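Local structure of UspA1 (3NTN) at the interface of chains A and B. The protein is a trimeric autotransporter adhesin of the Moraxella catarrhalis outer membrane that binds fibronectin and the receptor CEACAM1. Numbering follows the deposited sequence. Chains: chain A/B, UspA1.

Contact 1: the interface of chains A and B. Residues chain A 122, 124, 152-154, 156; chain B 165-166.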
ATOM      1  N   ALA A 122      -6.783  -2.775 -10.802  1.00 44.17           N
ATOM      2  CA  ALA A 122      -8.258  -2.864 -10.717  1.00 45.64           C
ATOM      3  C   ALA A 122      -8.834  -2.897  -9.265  1.00 45.93           C
ATOM      4  O   ALA A 122      -8.314  -3.583  -8.385  1.00 45.51           O
ATOM      5  CB  ALA A 122      -8.816  -4.015 -11.557  1.00 45.74           C
ATOM      6  N   LYS A 124     -11.738  -3.983  -6.565  1.00 49.30           N
ATOM      7  CA  LYS A 124     -12.334  -5.276  -6.256  1.00 50.22           C
ATOM      8  C   LYS A 124     -13.199  -5.141  -4.997  1.00 49.71           C
ATOM      9  O   LYS A 124     -12.817  -4.460  -4.036  1.00 47.79           O
ATOM     10  CB  LYS A 124     -11.212  -6.313  -6.036  1.00 50.10           C
ATOM     11  CG  LYS A 124     -11.601  -7.753  -6.386  1.00 51.66           C
ATOM     12  CD  LYS A 124     -10.375  -8.650  -6.142  1.00 51.77           C
ATOM     13  CE  LYS A 124     -10.783 -10.014  -5.630  1.00 51.51           C
ATOM     14  NZ  LYS A 124      -9.786 -10.944  -6.146  1.00 49.92           N
ATOM     15  N   THR A 152     -11.483  -2.237  -0.742  1.00 53.00           N
ATOM     16  CA  THR A 152     -10.237  -2.951  -0.623  1.00 49.39           C
ATOM     17  C   THR A 152      -9.103  -2.030  -1.050  1.00 47.85           C
ATOM     18  O   THR A 152      -9.326  -0.921  -1.519  1.00 49.28           O
ATOM     19  CB  THR A 152     -10.246  -4.207  -1.504  1.00 50.50           C
ATOM     20  OG1 THR A 152     -10.567  -3.841  -2.846  1.00 47.67           O
ATOM     21  CG2 THR A 152     -11.277  -5.247  -1.005  1.00 51.25           C
ATOM     22  N   VAL A 153      -7.877  -2.461  -0.817  1.00 45.51           N
ATOM     23  CA  VAL A 153      -6.716  -1.831  -1.364  1.00 41.61           C
ATOM     24  C   VAL A 153      -6.186  -2.697  -2.476  1.00 41.40           C
ATOM     25  O   VAL A 153      -5.918  -3.879  -2.261  1.00 41.05           O
ATOM     26  CB  VAL A 153      -5.648  -1.652  -0.265  1.00 40.10           C
ATOM     27  CG1 VAL A 153      -4.379  -1.037  -0.855  1.00 35.76           C
ATOM     28  CG2 VAL A 153      -6.211  -0.736   0.828  1.00 41.80           C
ATOM     29  N   SER A 154      -6.037  -2.160  -3.685  1.00 41.88           N
ATOM     30  CA  SER A 154      -5.574  -3.038  -4.791  1.00 41.47           C
ATOM     31  C   SER A 154      -4.222  -2.646  -5.226  1.00 41.22           C
ATOM     32  O   SER A 154      -3.908  -1.430  -5.278  1.00 40.56           O
ATOM     33  CB  SER A 154      -6.507  -2.953  -5.995  1.00 44.53           C
ATOM     34  OG  SER A 154      -6.039  -3.817  -7.028  1.00 43.47           O
ATOM     35  N   GLY A 156      -2.872  -4.385  -8.081  1.00 43.14           N
ATOM     36  CA  GLY A 156      -2.739  -4.763  -9.479  1.00 43.99           C
ATOM     37  C   GLY A 156      -4.046  -5.224 -10.082  1.00 45.03           C
ATOM     38  O   GLY A 156      -5.098  -4.753  -9.660  1.00 45.85           O
TER
ATOM     39  N   VAL B 165      -5.617  -6.762  -2.315  1.00 37.80           N
ATOM     40  CA  VAL B 165      -5.984  -7.688  -3.402  1.00 39.08           C
ATOM     41  C   VAL B 165      -5.058  -7.606  -4.626  1.00 39.65           C
ATOM     42  O   VAL B 165      -4.319  -6.612  -4.798  1.00 39.98           O
ATOM     43  CB  VAL B 165      -7.456  -7.503  -3.871  1.00 40.89           C
ATOM     44  CG1 VAL B 165      -8.479  -7.721  -2.680  1.00 38.87           C
ATOM     45  CG2 VAL B 165      -7.646  -6.168  -4.594  1.00 39.49           C
ATOM     46  N   HIS B 166      -5.064  -8.645  -5.450  1.00 39.84           N
ATOM     47  CA  HIS B 166      -4.120  -8.736  -6.579  1.00 40.69           C
ATOM     48  C   HIS B 166      -2.645  -8.657  -6.171  1.00 40.44           C
ATOM     49  O   HIS B 166      -1.815  -8.006  -6.827  1.00 42.64           O
ATOM     50  CB  HIS B 166      -4.454  -7.689  -7.616  1.00 41.27           C
ATOM     51  CG  HIS B 166      -5.849  -7.803  -8.128  1.00 41.72           C
ATOM     52  ND1 HIS B 166      -6.331  -8.962  -8.705  1.00 45.14           N
ATOM     53  CD2 HIS B 166      -6.860  -6.912  -8.168  1.00 43.98           C
ATOM     54  CE1 HIS B 166      -7.589  -8.775  -9.068  1.00 47.02           C
ATOM     55  NE2 HIS B 166      -7.937  -7.547  -8.740  1.00 47.53           N
TER
HETATM   56  O   HOH W   1      -7.251 -10.695  -5.054  1.00 22.93           O

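Contact 2: the interface of chains A and B. Residues chain A 134-135, 137; chain B 189-190, 192-193, 196.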
ATOM      1  N   VAL A 134     -10.061 -26.368   3.603  1.00 58.06           N
ATOM      2  CA  VAL A 134      -8.994 -26.793   2.710  1.00 58.43           C
ATOM      3  C   VAL A 134      -8.986 -28.303   2.698  1.00 61.70           C
ATOM      4  O   VAL A 134      -8.594 -28.930   3.679  1.00 62.38           O
ATOM      5  CB  VAL A 134      -7.640 -26.336   3.208  1.00 56.66           C
ATOM      6  CG1 VAL A 134      -6.530 -26.789   2.216  1.00 56.62           C
ATOM      7  CG2 VAL A 134      -7.636 -24.826   3.468  1.00 52.51           C
ATOM      8  N   GLY A 135      -9.447 -28.901   1.605  1.00 65.18           N
ATOM      9  CA  GLY A 135      -9.505 -30.354   1.514  1.00 68.17           C
ATOM     10  C   GLY A 135      -9.835 -31.124   2.798  1.00 69.26           C
ATOM     11  O   GLY A 135      -9.064 -32.040   3.230  1.00 70.50           O
ATOM     12  N   LEU A 137      -9.998 -30.036   5.868  1.00 61.07           N
ATOM     13  CA  LEU A 137      -9.522 -29.297   7.052  1.00 58.29           C
ATOM     14  C   LEU A 137     -10.220 -27.914   7.177  1.00 56.95           C
ATOM     15  O   LEU A 137     -10.212 -27.133   6.231  1.00 55.58           O
ATOM     16  CB  LEU A 137      -8.005 -29.089   6.982  1.00 57.51           C
ATOM     17  CG  LEU A 137      -7.342 -28.378   8.168  1.00 56.30           C
ATOM     18  CD1 LEU A 137      -7.444 -29.203   9.493  1.00 58.37           C
ATOM     19  CD2 LEU A 137      -5.897 -28.118   7.806  1.00 57.30           C
TER
ATOM     20  N   ALA B 189      -1.499 -25.337   3.605  1.00 41.02           N
ATOM     21  CA  ALA B 189      -2.595 -25.963   4.305  1.00 41.66           C
ATOM     22  C   ALA B 189      -2.971 -27.326   3.730  1.00 42.34           C
ATOM     23  O   ALA B 189      -3.482 -28.168   4.481  1.00 42.25           O
ATOM     24  CB  ALA B 189      -3.822 -25.046   4.315  1.00 41.89           C
ATOM     25  N   THR B 190      -2.754 -27.537   2.417  1.00 42.80           N
ATOM     26  CA  THR B 190      -3.136 -28.803   1.783  1.00 44.22           C
ATOM     27  C   THR B 190      -2.256 -29.922   2.344  1.00 43.77           C
ATOM     28  O   THR B 190      -2.723 -31.041   2.581  1.00 45.14           O
ATOM     29  CB  THR B 190      -3.044 -28.826   0.202  1.00 45.52           C
ATOM     30  OG1 THR B 190      -1.674 -28.587  -0.216  1.00 48.99           O
ATOM     31  CG2 THR B 190      -3.986 -27.808  -0.453  1.00 45.58           C
ATOM     32  N   VAL B 192      -0.727 -29.734   5.342  1.00 41.63           N
ATOM     33  CA  VAL B 192      -1.136 -29.916   6.762  1.00 40.56           C
ATOM     34  C   VAL B 192      -2.337 -30.843   6.881  1.00 41.88           C
ATOM     35  O   VAL B 192      -2.360 -31.762   7.708  1.00 42.45           O
ATOM     36  CB  VAL B 192      -1.432 -28.564   7.459  1.00 40.14           C
ATOM     37  CG1 VAL B 192      -2.039 -28.733   8.902  1.00 38.52           C
ATOM     38  CG2 VAL B 192      -0.176 -27.742   7.491  1.00 36.74           C
ATOM     39  N   ALA B 193      -3.357 -30.583   6.066  1.00 43.54           N
ATOM     40  CA  ALA B 193      -4.527 -31.480   5.919  1.00 43.61           C
ATOM     41  C   ALA B 193      -4.139 -32.950   5.572  1.00 44.45           C
ATOM     42  O   ALA B 193      -4.748 -33.943   6.056  1.00 44.17           O
ATOM     43  CB  ALA B 193      -5.414 -30.913   4.854  1.00 43.07           C
ATOM     44  N   LYS B 196      -2.593 -34.514   8.611  1.00 43.48           N
ATOM     45  CA  LYS B 196      -3.556 -34.842   9.609  1.00 45.09           C
ATOM     46  C   LYS B 196      -4.264 -36.173   9.270  1.00 46.57           C
ATOM     47  O   LYS B 196      -4.535 -36.957  10.181  1.00 47.83           O
ATOM     48  CB  LYS B 196      -4.565 -33.715   9.727  1.00 45.94           C
ATOM     49  CG  LYS B 196      -5.668 -33.970  10.694  1.00 48.03           C
ATOM     50  CD  LYS B 196      -6.442 -32.687  10.877  1.00 52.46           C
ATOM     51  CE  LYS B 196      -7.804 -32.963  11.486  1.00 57.66           C
ATOM     52  NZ  LYS B 196      -7.591 -33.110  12.945  1.00 58.21           N
TER

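Contact 1: the interface of chains A and B
B:Val165 lies against chain A as the partner of A:Ser154 in a parallel beta bridge between subunits, in the head and neck region of a trimeric autotransporter whose head is a beta roll. Its backbone N donates to the carbonyl O of A:Val153 at 2.9 Å. The tight part of the contact is centred on the valine side chain. With chi1 at -59°, CG1 is anti to the carbonyl carbon while CG2 lies between the backbone N and that carbon; CG2 therefore enters the angle between the A:Ser154 and A:Lys124 side chains, 3.7 Å from CB of the serine and 3.8 Å from CB of the lysine. CG1 meets the methyl CG2 of A:Thr152 more distantly, the two side chains crossing at about a right angle. Bonds within chain A hold this wall in place: the hydroxyl OG of A:Ser154 donates to O of A:Ala122 at 2.7 Å, and OG1 of A:Thr152 donates to O of A:Lys124. The imidazole of B:His166 comes in by its CD2 corner, with OG of A:Ser154 in the ring plane 3.4 Å from CD2 and the carbonyl O of A:Gly156 also near that carbon. Over the rim of one ring face, on the NE2 side, lies the aliphatic chain of A:Lys124, its CD 3.7 Å from NE2. Here the lysine bends at chi3 and chi4, and a water links its NZ, 2.8 Å away, to the backbone N of B:His166. The lysine NZ, 4.7 Å from NE2 of B:His166, could, if charged, make protonation of the imidazole less favourable. Dense on the valine side and water-mediated at the lysine end, the site joins the end of strand 164-165 of one subunit to strand 153-154 of the next and so is likely to contribute to holding the adhesin trimer together.

Contact 2: the interface of chains A and B
The carbonyl O of A:Val134 faces the methyl CB of B:Ala193 at 3.9 Å, and the carbonyl O of A:Gly135 lies near the same methyl. These oxygens belong to a tight turn between strands 132-134 and 137-139, which packs on helix 182-217, part of the coiled stalk of this trimeric autotransporter adhesin. A:Gly135 takes a left-handed backbone conformation (phi 35°), the kind of turn that glycine readily adopts. On either side of it, A:Val134 and A:Leu137 send their side chains down onto the helix. A:Val134 touches with both branches: CG1 lies 3.8 Å from both CG2 of B:Thr190 and CB of B:Ala189, while CG2 rests on the same alanine methyl. The valine and threonine side chains cross at about a right angle, and the methyl of the threonine makes the contact.

A:Leu137 sits farther along the helix, where its CB is 3.8 Å from CB of B:Ala193. Its CG lies anti to the backbone N (chi1 -178°), carrying the isobutyl group past the alanine so that the two branches part over the helix surface. CD2 dips toward the backbone N of B:Ala193, 3.9 Å away, and approaches CG1 of B:Val192. CD1 instead meets the methylene CD of B:Lys196 at 3.9 Å, a contact made by the aliphatic stem of the lysine, which bends at chi4 before its amine. The short side chains of B:Ala189 and B:Ala193, one helical turn apart, let the strands come close to the helix backbone.

Contact 1 and contact 2 join the same pair of subunits about 27 Å apart, measured between the centres of their C-alpha atoms, and share no residue. Chain A contributes a nested path: it takes part in contact 1 near residue 124, runs on to the strands of contact 2, and comes back to contact 1 at strand 153-154. Chain B passes from strand 164-165 at the first site into helix 182-217 at the second. One neighbour is thus held both by strand pairing and by strand-on-helix packing, which probably ties the head to the start of the coiled stalk throughout the trimer.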